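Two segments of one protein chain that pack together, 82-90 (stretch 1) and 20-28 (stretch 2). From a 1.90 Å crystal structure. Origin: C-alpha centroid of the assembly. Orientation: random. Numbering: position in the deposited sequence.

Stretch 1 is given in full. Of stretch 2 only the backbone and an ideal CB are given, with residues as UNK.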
ATOM      1  N   THR A  82       3.087  -6.794 -22.466  1.00 19.15           N
ATOM      2  CA  THR A  82       2.310  -6.697 -21.238  1.00 16.57           C
ATOM      3  C   THR A  82       3.272  -6.245 -20.143  1.00 15.79           C
ATOM      4  O   THR A  82       4.342  -6.824 -19.974  1.00 15.06           O
ATOM      5  CB  THR A  82       1.668  -8.049 -20.884  1.00 16.58           C
ATOM      6  OG1 THR A  82       0.652  -8.352 -21.859  1.00 15.48           O
ATOM      7  CG2 THR A  82       1.037  -7.999 -19.485  1.00 15.48           C
ATOM      8  N   ARG A  83       2.885  -5.204 -19.415  1.00 15.84           N
ATOM      9  CA  ARG A  83       3.714  -4.630 -18.356  1.00 18.13           C
ATOM     10  C   ARG A  83       3.202  -4.965 -16.961  1.00 17.30           C
ATOM     11  O   ARG A  83       3.929  -4.850 -15.981  1.00 16.98           O
ATOM     12  CB  ARG A  83       3.756  -3.104 -18.494  1.00 17.36           C
ATOM     13  CG  ARG A  83       4.077  -2.602 -19.894  1.00 19.74           C
ATOM     14  CD  ARG A  83       5.470  -2.998 -20.339  1.00 21.48           C
ATOM     15  NE  ARG A  83       5.758  -2.439 -21.658  1.00 24.51           N
ATOM     16  CZ  ARG A  83       6.921  -2.562 -22.288  1.00 24.09           C
ATOM     17  NH1 ARG A  83       7.916  -3.227 -21.721  1.00 22.71           N
ATOM     18  NH2 ARG A  83       7.085  -2.019 -23.488  1.00 25.97           N
ATOM     19  N   ALA A  84       1.934  -5.340 -16.865  1.00 16.97           N
ATOM     20  CA  ALA A  84       1.393  -5.680 -15.556  1.00 16.06           C
ATOM     21  C   ALA A  84       0.188  -6.584 -15.728  1.00 15.21           C
ATOM     22  O   ALA A  84      -0.371  -6.678 -16.812  1.00 15.34           O
ATOM     23  CB  ALA A  84       0.993  -4.422 -14.809  1.00 14.72           C
ATOM     24  N   ALA A  85      -0.203  -7.252 -14.654  1.00 14.22           N
ATOM     25  CA  ALA A  85      -1.363  -8.126 -14.723  1.00 14.98           C
ATOM     26  C   ALA A  85      -2.191  -7.973 -13.460  1.00 15.49           C
ATOM     27  O   ALA A  85      -1.647  -7.962 -12.358  1.00 16.37           O
ATOM     28  CB  ALA A  85      -0.920  -9.583 -14.886  1.00 13.31           C
ATOM     29  N   LEU A  86      -3.501  -7.830 -13.637  1.00 14.87           N
ATOM     30  CA  LEU A  86      -4.426  -7.725 -12.523  1.00 16.69           C
ATOM     31  C   LEU A  86      -4.973  -9.138 -12.398  1.00 18.29           C
ATOM     32  O   LEU A  86      -5.788  -9.570 -13.216  1.00 19.20           O
ATOM     33  CB  LEU A  86      -5.565  -6.754 -12.849  1.00 16.51           C
ATOM     34  CG  LEU A  86      -5.388  -5.275 -12.497  1.00 18.82           C
ATOM     35  CD1 LEU A  86      -3.955  -4.855 -12.699  1.00 21.36           C
ATOM     36  CD2 LEU A  86      -6.338  -4.425 -13.333  1.00 19.13           C
ATOM     37  N   VAL A  87      -4.495  -9.861 -11.395  1.00 19.08           N
ATOM     38  CA  VAL A  87      -4.913 -11.235 -11.174  1.00 20.07           C
ATOM     39  C   VAL A  87      -6.173 -11.286 -10.318  1.00 20.84           C
ATOM     40  O   VAL A  87      -6.129 -10.993  -9.127  1.00 20.31           O
ATOM     41  CB  VAL A  87      -3.792 -12.025 -10.481  1.00 19.90           C
ATOM     42  CG1 VAL A  87      -4.218 -13.459 -10.253  1.00 18.32           C
ATOM     43  CG2 VAL A  87      -2.522 -11.959 -11.333  1.00 20.54           C
ATOM     44  N   LEU A  88      -7.290 -11.641 -10.947  1.00 21.70           N
ATOM     45  CA  LEU A  88      -8.574 -11.752 -10.261  1.00 24.75           C
ATOM     46  C   LEU A  88      -8.820 -13.209  -9.908  1.00 26.26           C
ATOM     47  O   LEU A  88      -8.139 -14.101 -10.413  1.00 27.72           O
ATOM     48  CB  LEU A  88      -9.707 -11.255 -11.157  1.00 24.48           C
ATOM     49  CG  LEU A  88      -9.897  -9.744 -11.313  1.00 26.34           C
ATOM     50  CD1 LEU A  88      -8.572  -9.013 -11.301  1.00 25.69           C
ATOM     51  CD2 LEU A  88     -10.649  -9.499 -12.603  1.00 24.97           C
ATOM     52  N   GLU A  89      -9.797 -13.460  -9.052  1.00 28.70           N
ATOM     53  CA  GLU A  89     -10.068 -14.832  -8.667  1.00 31.92           C
ATOM     54  C   GLU A  89     -10.559 -15.634  -9.867  1.00 31.63           C
ATOM     55  O   GLU A  89     -10.168 -16.786 -10.048  1.00 33.41           O
ATOM     56  CB  GLU A  89     -11.088 -14.880  -7.513  1.00 34.04           C
ATOM     57  CG  GLU A  89     -12.527 -14.542  -7.880  1.00 37.64           C
ATOM     58  CD  GLU A  89     -13.452 -14.523  -6.665  1.00 39.65           C
ATOM     59  OE1 GLU A  89     -13.366 -13.570  -5.856  1.00 40.85           O
ATOM     60  OE2 GLU A  89     -14.264 -15.464  -6.515  1.00 39.84           O
ATOM     61  N   GLY A  90     -11.384 -15.017 -10.705  1.00 30.85           N
ATOM     62  CA  GLY A  90     -11.916 -15.721 -11.859  1.00 30.09           C
ATOM     63  C   GLY A  90     -11.114 -15.622 -13.145  1.00 29.96           C
ATOM     64  O   GLY A  90     -11.283 -16.446 -14.047  1.00 29.47           O
ATOM     65  N   UNK A  20     -15.440  -9.307  -8.306  1.00 28.73           N
ATOM     66  CA  UNK A  20     -14.297 -10.216  -8.248  1.00 28.46           C
ATOM     67  C   UNK A  20     -13.202  -9.701  -7.317  1.00 26.96           C
ATOM     68  O   UNK A  20     -12.997  -8.492  -7.184  1.00 24.81           O
ATOM     69  CB  UNK A  20     -13.725 -10.429  -9.651  1.00 28.46           C
ATOM     70  N   UNK A  21     -12.490 -10.623  -6.683  1.00 25.34           N
ATOM     71  CA  UNK A  21     -11.409 -10.245  -5.800  1.00 25.25           C
ATOM     72  C   UNK A  21     -10.130  -9.975  -6.595  1.00 24.48           C
ATOM     73  O   UNK A  21      -9.654 -10.833  -7.340  1.00 25.45           O
ATOM     74  CB  UNK A  21     -11.172 -11.337  -4.755  1.00 25.25           C
ATOM     75  N   UNK A  22      -9.593  -8.769  -6.462  1.00 22.30           N
ATOM     76  CA  UNK A  22      -8.342  -8.447  -7.135  1.00 20.81           C
ATOM     77  C   UNK A  22      -7.269  -9.001  -6.196  1.00 21.39           C
ATOM     78  O   UNK A  22      -6.896  -8.353  -5.212  1.00 22.21           O
ATOM     79  CB  UNK A  22      -8.180  -6.949  -7.404  1.00 20.81           C
ATOM     80  N   UNK A  23      -6.798 -10.211  -6.488  1.00 20.84           N
ATOM     81  CA  UNK A  23      -5.791 -10.870  -5.656  1.00 21.62           C
ATOM     82  C   UNK A  23      -4.425 -10.196  -5.706  1.00 21.41           C
ATOM     83  O   UNK A  23      -3.748 -10.060  -4.688  1.00 21.64           O
ATOM     84  CB  UNK A  23      -5.647 -12.331  -6.086  1.00 21.62           C
ATOM     85  N   UNK A  24      -4.010  -9.779  -6.893  1.00 20.92           N
ATOM     86  CA  UNK A  24      -2.720  -9.127  -7.004  1.00 21.20           C
ATOM     87  C   UNK A  24      -2.546  -8.326  -8.281  1.00 19.22           C
ATOM     88  O   UNK A  24      -3.230  -8.552  -9.271  1.00 17.63           O
ATOM     89  CB  UNK A  24      -1.609 -10.175  -6.909  1.00 21.20           C
ATOM     90  N   UNK A  25      -1.635  -7.360  -8.217  1.00 18.36           N
ATOM     91  CA  UNK A  25      -1.295  -6.520  -9.349  1.00 18.95           C
ATOM     92  C   UNK A  25       0.168  -6.851  -9.536  1.00 18.01           C
ATOM     93  O   UNK A  25       1.026  -6.425  -8.757  1.00 18.58           O
ATOM     94  CB  UNK A  25      -1.566  -5.031  -9.124  1.00 18.95           C
ATOM     95  N   UNK A  26       0.442  -7.626 -10.570  1.00 17.02           N
ATOM     96  CA  UNK A  26       1.789  -8.078 -10.835  1.00 17.24           C
ATOM     97  C   UNK A  26       2.557  -7.209 -11.817  1.00 16.14           C
ATOM     98  O   UNK A  26       2.079  -6.901 -12.903  1.00 16.72           O
ATOM     99  CB  UNK A  26       1.744  -9.514 -11.360  1.00 17.24           C
ATOM    100  N   UNK A  27       3.762  -6.826 -11.416  1.00 16.20           N
ATOM    101  CA  UNK A  27       4.632  -6.026 -12.262  1.00 16.78           C
ATOM    102  C   UNK A  27       5.971  -5.854 -11.557  1.00 17.30           C
ATOM    103  O   UNK A  27       6.146  -6.274 -10.412  1.00 17.24           O
ATOM    104  CB  UNK A  27       3.999  -4.670 -12.581  1.00 16.78           C
ATOM    105  N   UNK A  28       6.921  -5.251 -12.262  1.00 18.86           N
ATOM    106  CA  UNK A  28       8.215  -4.966 -11.676  1.00 20.78           C
ATOM    107  C   UNK A  28       8.685  -3.602 -12.173  1.00 21.19           C
ATOM    108  O   UNK A  28       9.805  -3.431 -12.658  1.00 22.81           O
ATOM    109  CB  UNK A  28       9.228  -6.060 -12.019  1.00 20.78           C
TER

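The two segments run antiparallel, and the side chains of stretch 2 must fit whatever the strand of stretch 1 presents at each step.

At position 20 the CA-to-CB bond points toward stretch 1, with the ideal CB 4.2 Å from Leu88 CG and 5.3 Å from Gly90 N. Beyond the leucine lies a backbone amide, so a side chain of medium length ending in an acceptor would suit, and Asn, Gln or Glu are all plausible. The residue is Gln20. Its OE1 accepts a hydrogen bond from Gly90 N at 2.8 Å, and its NE2 lies 3.7 Å from Glu89 CG. The missing side chain of Gly90 matters here, because an ideal CB there would fall 2.4 Å from Gln20 OE1, a clash.

Position 21 points sideways, yet its ideal CB is 3.3 Å from Glu89 OE1. A carboxylate so close favours a short donor, Ser or Thr, and the extended backbone agrees with the branched one. Thr21 is found: its OG1 donates to Glu89 OE1 at 3.1 Å, and its N donates to the same oxygen at 3.2 Å.

The ideal CB of position 22 is 4.4 Å from Leu88 CD1, on the face carrying Leu86 and Leu88. Leu, Ile, Val or Met would suit. In Leu22 the end comes nearer than the CB: CD1 packs 3.6 Å from Leu88 CD1 and 3.8 Å from Leu86 CB.

Position 23 has phi/psi of -68/-41, unusual in a strand, and marks the beta bulge that shifts the register by one. Val87 O receives a weak hydrogen bond from the N of position 23 at 2.8 Å. The N of position 24 gives a second weak one to Val87 O at 3.3 Å. CB points toward stretch 1, with Glu89 beyond, so a long, polar or basic chain is reasonable. Arg23 extends along it, and Glu89 CA lies over one face of its guanidinium, 3.6 Å from NE.

Position 24 pairs with Val87, whose N donates to its O at 2.8 Å. With its ideal CB 4.6 Å from Val87 CB, Thr, Val or a chain with an aliphatic stem would suit. Gln24 lays its CG 3.7 Å from Val87 CB.

Position 25 returns to the leucine face, its ideal CB 4.3 Å from Leu86 CD1, and a beta-branched apolar residue fits an extended backbone. Val25 CG1 meets Leu86 CD1 at 3.7 Å.

Position 26 shares a face with Ala85 and Val87. The small alanine leaves room, so Val, Ile or Thr could serve. Val26 sets CG2 3.8 Å from Val87 CG2, while its N donates to Ala85 O at 2.8 Å and its O accepts from Ala85 N at 2.9 Å.

Position 27 points sideways, with its ideal CB 3.8 Å from Ala84 CB; many residues are possible. His27 leads its ring away.

Position 28 finds no stretch 1 atom near its ideal CB, and little is dictated. Arg28 is joined through its backbone: a water accepts from Arg28 N (2.7 Å) and donates to Arg83 O (2.7 Å).

Stretch 2 20-28: QTLRQVVHR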
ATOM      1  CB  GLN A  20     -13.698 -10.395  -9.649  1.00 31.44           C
ATOM      2  CG  GLN A  20     -14.594 -11.113 -10.640  1.00 35.85           C
ATOM      3  CD  GLN A  20     -14.246 -12.580 -10.768  1.00 38.60           C
ATOM      4  OE1 GLN A  20     -13.172 -12.938 -11.267  1.00 39.09           O
ATOM      5  NE2 GLN A  20     -15.150 -13.442 -10.311  1.00 39.75           N
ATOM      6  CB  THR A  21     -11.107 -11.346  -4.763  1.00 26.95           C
ATOM      7  OG1 THR A  21     -12.224 -11.493  -3.875  1.00 28.00           O
ATOM      8  CG2 THR A  21      -9.868 -10.986  -3.954  1.00 26.38           C
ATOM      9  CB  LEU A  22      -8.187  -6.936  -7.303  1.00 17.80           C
ATOM     10  CG  LEU A  22      -6.803  -6.457  -7.763  1.00 18.60           C
ATOM     11  CD1 LEU A  22      -6.486  -7.007  -9.153  1.00 15.65           C
ATOM     12  CD2 LEU A  22      -6.768  -4.932  -7.769  1.00 18.46           C
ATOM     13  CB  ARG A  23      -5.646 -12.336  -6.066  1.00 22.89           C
ATOM     14  CG  ARG A  23      -6.906 -13.167  -5.850  1.00 26.51           C
ATOM     15  CD  ARG A  23      -6.708 -14.594  -6.340  1.00 30.74           C
ATOM     16  NE  ARG A  23      -7.799 -15.476  -5.927  1.00 36.05           N
ATOM     17  CZ  ARG A  23      -7.980 -16.714  -6.382  1.00 36.87           C
ATOM     18  NH1 ARG A  23      -7.143 -17.229  -7.275  1.00 38.39           N
ATOM     19  NH2 ARG A  23      -9.001 -17.439  -5.941  1.00 37.42           N
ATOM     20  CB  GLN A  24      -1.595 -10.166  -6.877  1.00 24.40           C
ATOM     21  CG  GLN A  24      -1.973 -11.588  -7.309  1.00 28.14           C
ATOM     22  CD  GLN A  24      -0.819 -12.588  -7.158  1.00 31.03           C
ATOM     23  OE1 GLN A  24      -0.978 -13.780  -7.435  1.00 32.61           O
ATOM     24  NE2 GLN A  24       0.342 -12.104  -6.728  1.00 30.99           N
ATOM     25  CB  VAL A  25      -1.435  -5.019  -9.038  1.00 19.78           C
ATOM     26  CG1 VAL A  25      -1.162  -4.207 -10.302  1.00 17.25           C
ATOM     27  CG2 VAL A  25      -2.827  -4.727  -8.509  1.00 17.81           C
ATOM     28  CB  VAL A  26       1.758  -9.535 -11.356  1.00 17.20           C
ATOM     29  CG1 VAL A  26       3.170 -10.118 -11.411  1.00 14.22           C
ATOM     30  CG2 VAL A  26       0.865 -10.376 -10.455  1.00 17.75           C
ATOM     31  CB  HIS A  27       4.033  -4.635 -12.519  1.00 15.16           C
ATOM     32  CG  HIS A  27       4.123  -3.718 -11.341  1.00 18.10           C
ATOM     33  ND1 HIS A  27       3.089  -3.551 -10.442  1.00 19.18           N
ATOM     34  CD2 HIS A  27       5.147  -2.960 -10.879  1.00 18.69           C
ATOM     35  CE1 HIS A  27       3.475  -2.732  -9.478  1.00 19.18           C
ATOM     36  NE2 HIS A  27       4.720  -2.360  -9.720  1.00 21.50           N
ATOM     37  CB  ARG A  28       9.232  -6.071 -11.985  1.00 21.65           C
ATOM     38  CG  ARG A  28       9.552  -6.332 -13.434  1.00 24.44           C
ATOM     39  CD  ARG A  28      10.345  -7.645 -13.502  1.00 27.13           C
ATOM     40  NE  ARG A  28      11.051  -7.880 -14.759  1.00 31.32           N
ATOM     41  CZ  ARG A  28      10.511  -7.783 -15.969  1.00 33.35           C
ATOM     42  NH1 ARG A  28       9.237  -7.438 -16.110  1.00 36.27           N
ATOM     43  NH2 ARG A  28      11.248  -8.040 -17.042  1.00 34.12           N
TER
HETATM   44  O   HOH W   1       6.254  -4.268 -14.688  1.00 22.27           O
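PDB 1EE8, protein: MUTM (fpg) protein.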